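Side-chain contact in U4/U6 snRNA-associated-splicing factor PRP24 (Saccharomyces cerevisiae, PDB 4N0T), which binds U6 snRNA and promotes its annealing with U4 snRNA, acting as a recycling factor of the spliceosome: residues 315-320 / 356-361. Sequence-based numbering, arbitrary orientation.
Sequences LLVSDF and NDMKRY. With SO4 (sulfate ion), chain C; nucleotides of chain B.
The aliphatic chain of Lys359 lies flat over one face of the Phe320 ring, its CG 3.8 Å from the ring centroid and only 10° off the normal, a CH-pi contact made by a residue known for its charge. Beyond CG the chain runs extended, which carries CE across the same face to the rim, 3.9 Å from Phe320 CE2. Phenylalanine offers a broad flat face, and lysine suits this partly exposed place: its methylenes cover the ring while the ammonium projects past it. Met358, one residue earlier on the helix, makes the buried half of the contact. With CG anti to the backbone N (chi1 175°), its side chain reaches toward the sheet, where CG packs 3.9 Å from Phe320 CB and the flexible thioether ends with CE 4.1 Å from CG1 of Val317, a compact branched residue common in strands. A single water joins the backbones by donating to Phe320 O (2.7 Å) and Met358 O (3.0 Å). Tyr362 adds an edge-to-face contact to Phe320. The arrangement belongs to the occluded RNA-recognition motif, in which helices added to the RRM fold, here 355-365, cover the sheet face that an ordinary RRM offers to RNA.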
ATOM      1  N   LEU A 315      -1.585  14.594  -0.472  1.00 14.60           N
ATOM      2  CA  LEU A 315      -1.098  13.955   0.748  1.00 15.76           C
ATOM      3  C   LEU A 315      -2.255  13.271   1.460  1.00 18.49           C
ATOM      4  O   LEU A 315      -3.346  13.838   1.587  1.00 18.90           O
ATOM      5  CB  LEU A 315      -0.496  15.009   1.684  1.00 15.47           C
ATOM      6  CG  LEU A 315       0.583  15.888   1.058  1.00 19.42           C
ATOM      7  CD1 LEU A 315       0.980  17.010   1.989  1.00 31.55           C
ATOM      8  CD2 LEU A 315       1.783  15.038   0.748  1.00 24.22           C
ATOM      9  N   LEU A 316      -2.028  12.059   1.949  1.00 14.58           N
ATOM     10  CA  LEU A 316      -3.072  11.397   2.729  1.00 11.54           C
ATOM     11  C   LEU A 316      -3.034  11.852   4.180  1.00 15.00           C
ATOM     12  O   LEU A 316      -1.954  12.126   4.754  1.00 13.60           O
ATOM     13  CB  LEU A 316      -2.927   9.879   2.679  1.00 10.97           C
ATOM     14  CG  LEU A 316      -2.984   9.196   1.325  1.00 12.78           C
ATOM     15  CD1 LEU A 316      -2.962   7.696   1.572  1.00 15.50           C
ATOM     16  CD2 LEU A 316      -4.266   9.595   0.552  1.00 13.40           C
ATOM     17  N   VAL A 317      -4.217  11.973   4.767  1.00 14.00           N
ATOM     18  CA  VAL A 317      -4.353  12.253   6.191  1.00 13.47           C
ATOM     19  C   VAL A 317      -5.354  11.217   6.715  1.00 14.78           C
ATOM     20  O   VAL A 317      -6.510  11.536   7.042  1.00 14.50           O
ATOM     21  CB  VAL A 317      -4.865  13.694   6.447  1.00 15.68           C
ATOM     22  CG1 VAL A 317      -4.830  14.008   7.936  1.00 16.97           C
ATOM     23  CG2 VAL A 317      -4.015  14.720   5.701  1.00 20.96           C
ATOM     24  N   SER A 318      -4.925   9.963   6.799  1.00 15.44           N
ATOM     25  CA  SER A 318      -5.882   8.889   7.055  1.00 14.69           C
ATOM     26  C   SER A 318      -6.419   8.911   8.477  1.00 16.92           C
ATOM     27  O   SER A 318      -7.481   8.335   8.741  1.00 18.03           O
ATOM     28  CB  SER A 318      -5.270   7.530   6.734  1.00 19.81           C
ATOM     29  OG  SER A 318      -4.050   7.409   7.439  1.00 27.62           O
ATOM     30  N   ASP A 319      -5.724   9.599   9.386  1.00 18.00           N
ATOM     31  CA  ASP A 319      -6.215   9.710  10.760  1.00 19.82           C
ATOM     32  C   ASP A 319      -7.477  10.567  10.858  1.00 18.74           C
ATOM     33  O   ASP A 319      -8.179  10.526  11.864  1.00 23.86           O
ATOM     34  CB  ASP A 319      -5.139  10.166  11.764  1.00 21.63           C
ATOM     35  CG  ASP A 319      -4.378  11.409  11.319  1.00 21.63           C
ATOM     36  OD1 ASP A 319      -4.072  11.545  10.114  1.00 21.29           O
ATOM     37  OD2 ASP A 319      -4.049  12.245  12.201  1.00 25.74           O
ATOM     38  N   PHE A 320      -7.771  11.318   9.803  1.00 16.37           N
ATOM     39  CA  PHE A 320      -9.054  12.017   9.704  1.00 18.89           C
ATOM     40  C   PHE A 320      -9.851  11.568   8.481  1.00 18.06           C
ATOM     41  O   PHE A 320     -10.707  12.311   8.000  1.00 18.40           O
ATOM     42  CB  PHE A 320      -8.830  13.531   9.682  1.00 21.01           C
ATOM     43  CG  PHE A 320      -8.255  14.057  10.969  1.00 24.71           C
ATOM     44  CD1 PHE A 320      -9.054  14.146  12.103  1.00 24.94           C
ATOM     45  CD2 PHE A 320      -6.914  14.412  11.057  1.00 24.33           C
ATOM     46  CE1 PHE A 320      -8.538  14.602  13.295  1.00 29.27           C
ATOM     47  CE2 PHE A 320      -6.389  14.877  12.253  1.00 26.03           C
ATOM     48  CZ  PHE A 320      -7.204  14.966  13.372  1.00 25.60           C
ATOM     49  N   ASN A 356      -9.613  22.198   9.158  1.00 22.40           N
ATOM     50  CA  ASN A 356     -10.475  22.171  10.336  1.00 20.34           C
ATOM     51  C   ASN A 356     -11.872  21.605  10.049  1.00 20.95           C
ATOM     52  O   ASN A 356     -12.469  20.956  10.917  1.00 23.30           O
ATOM     53  CB  ASN A 356     -10.543  23.551  11.011  1.00 23.11           C
ATOM     54  CG  ASN A 356      -9.253  23.917  11.729  1.00 28.34           C
ATOM     55  OD1 ASN A 356      -8.443  23.049  12.054  1.00 31.75           O
ATOM     56  ND2 ASN A 356      -9.055  25.210  11.978  1.00 31.50           N
ATOM     57  N   ASP A 357     -12.375  21.821   8.834  1.00 21.55           N
ATOM     58  CA  ASP A 357     -13.646  21.211   8.414  1.00 18.80           C
ATOM     59  C   ASP A 357     -13.521  19.691   8.417  1.00 21.45           C
ATOM     60  O   ASP A 357     -14.405  18.965   8.882  1.00 21.82           O
ATOM     61  CB  ASP A 357     -14.029  21.650   6.993  1.00 21.45           C
ATOM     62  CG  ASP A 357     -14.502  23.090   6.913  1.00 26.71           C
ATOM     63  OD1 ASP A 357     -15.012  23.632   7.924  1.00 29.35           O
ATOM     64  OD2 ASP A 357     -14.361  23.677   5.818  1.00 24.76           O
ATOM     65  N   MET A 358     -12.416  19.211   7.859  1.00 19.19           N
ATOM     66  CA  MET A 358     -12.147  17.783   7.819  1.00 16.23           C
ATOM     67  C   MET A 358     -12.102  17.210   9.230  1.00 15.85           C
ATOM     68  O   MET A 358     -12.695  16.169   9.500  1.00 17.19           O
ATOM     69  CB  MET A 358     -10.822  17.525   7.093  1.00 15.88           C
ATOM     70  CG  MET A 358     -10.398  16.061   7.119  1.00 18.29           C
ATOM     71  SD  MET A 358      -8.817  15.805   6.253  1.00 19.65           S
ATOM     72  CE  MET A 358      -7.719  16.830   7.230  1.00 20.31           C
ATOM     73  N   LYS A 359     -11.413  17.905  10.134  1.00 18.43           N
ATOM     74  CA  LYS A 359     -11.303  17.453  11.519  1.00 19.39           C
ATOM     75  C   LYS A 359     -12.659  17.467  12.222  1.00 20.83           C
ATOM     76  O   LYS A 359     -13.010  16.517  12.925  1.00 23.80           O
ATOM     77  CB  LYS A 359     -10.315  18.327  12.299  1.00 20.76           C
ATOM     78  CG  LYS A 359      -8.864  18.165  11.864  1.00 24.79           C
ATOM     79  CD  LYS A 359      -7.946  18.969  12.777  1.00 28.45           C
ATOM     80  CE  LYS A 359      -6.494  18.769  12.410  1.00 35.89           C
ATOM     81  NZ  LYS A 359      -5.587  19.420  13.409  1.00 39.00           N
ATOM     82  N   ARG A 360     -13.414  18.546  12.033  1.00 22.42           N
ATOM     83  CA  ARG A 360     -14.743  18.648  12.647  1.00 25.14           C
ATOM     84  C   ARG A 360     -15.667  17.525  12.186  1.00 24.31           C
ATOM     85  O   ARG A 360     -16.369  16.906  12.994  1.00 26.84           O
ATOM     86  CB  ARG A 360     -15.378  20.019  12.384  1.00 26.79           C
ATOM     87  CG  ARG A 360     -14.845  21.127  13.300  1.00 27.65           C
ATOM     88  CD  ARG A 360     -15.611  22.443  13.120  1.00 27.48           C
ATOM     89  NE  ARG A 360     -15.332  23.080  11.835  1.00 28.20           N
ATOM     90  CZ  ARG A 360     -14.392  24.000  11.652  1.00 25.14           C
ATOM     91  NH1 ARG A 360     -13.645  24.410  12.674  1.00 29.08           N
ATOM     92  NH2 ARG A 360     -14.198  24.518  10.447  1.00 27.88           N
ATOM     93  N   TYR A 361     -15.648  17.244  10.886  1.00 21.82           N
ATOM     94  CA  TYR A 361     -16.458  16.158  10.346  1.00 20.80           C
ATOM     95  C   TYR A 361     -16.067  14.827  10.966  1.00 24.55           C
ATOM     96  O   TYR A 361     -16.927  14.042  11.369  1.00 22.83           O
ATOM     97  CB  TYR A 361     -16.354  16.087   8.817  1.00 20.18           C
ATOM     98  CG  TYR A 361     -17.219  15.001   8.225  1.00 21.44           C
ATOM     99  CD1 TYR A 361     -18.584  15.199   8.032  1.00 25.49           C
ATOM    100  CD2 TYR A 361     -16.683  13.763   7.884  1.00 19.94           C
ATOM    101  CE1 TYR A 361     -19.383  14.195   7.500  1.00 26.66           C
ATOM    102  CE2 TYR A 361     -17.464  12.761   7.351  1.00 24.99           C
ATOM    103  CZ  TYR A 361     -18.819  12.980   7.162  1.00 30.61           C
ATOM    104  OH  TYR A 361     -19.603  11.978   6.635  1.00 29.37           O
TER
HETATM  105  S   SO4 C 501     -11.746  27.068  10.054  1.00 58.72           S
HETATM  106  O1  SO4 C 501     -10.340  27.034   9.657  1.00 56.73           O
HETATM  107  O2  SO4 C 501     -11.864  26.821  11.496  1.00 53.02           O
HETATM  108  O3  SO4 C 501     -12.313  28.375   9.727  1.00 62.67           O
HETATM  109  O4  SO4 C 501     -12.469  26.051   9.295  1.00 54.34           O
ATOM    110  P     C B  29       1.976  11.271  14.628  1.00 21.93           P
ATOM    111  OP1   C B  29       0.975  12.068  13.880  1.00 20.56           O
ATOM    112  OP2   C B  29       3.046  11.999  15.387  1.00 22.77           O
ATOM    113  O5'   C B  29       1.242  10.258  15.611  1.00 22.89           O
ATOM    114  C5'   C B  29       0.245  10.707  16.531  1.00 27.07           C
ATOM    115  C4'   C B  29      -0.893   9.725  16.643  1.00 27.98           C
ATOM    116  O4'   C B  29      -1.517   9.584  15.334  1.00 25.56           O
ATOM    117  C3'   C B  29      -0.500   8.310  17.069  1.00 30.62           C
ATOM    118  O3'   C B  29      -1.613   7.711  17.734  1.00 36.74           O
ATOM    119  C2'   C B  29      -0.322   7.610  15.730  1.00 23.72           C
ATOM    120  O2'   C B  29      -0.412   6.202  15.782  1.00 27.59           O
ATOM    121  C1'   C B  29      -1.476   8.223  14.943  1.00 21.55           C
ATOM    122  N1    C B  29      -1.334   8.182  13.487  1.00 22.31           N
ATOM    123  C2    C B  29      -2.467   7.803  12.780  1.00 25.58           C
ATOM    124  O2    C B  29      -3.484   7.493  13.425  1.00 28.45           O
ATOM    125  N3    C B  29      -2.421   7.760  11.434  1.00 25.14           N
ATOM    126  C4    C B  29      -1.296   8.102  10.817  1.00 22.49           C
ATOM    127  N4    C B  29      -1.303   8.056   9.482  1.00 25.35           N
ATOM    128  C5    C B  29      -0.126   8.504  11.520  1.00 23.81           C
ATOM    129  C6    C B  29      -0.182   8.544  12.859  1.00 24.11           C
TER
HETATM  130  O   HOH W   1     -13.114  13.563   8.054  1.00 21.50           O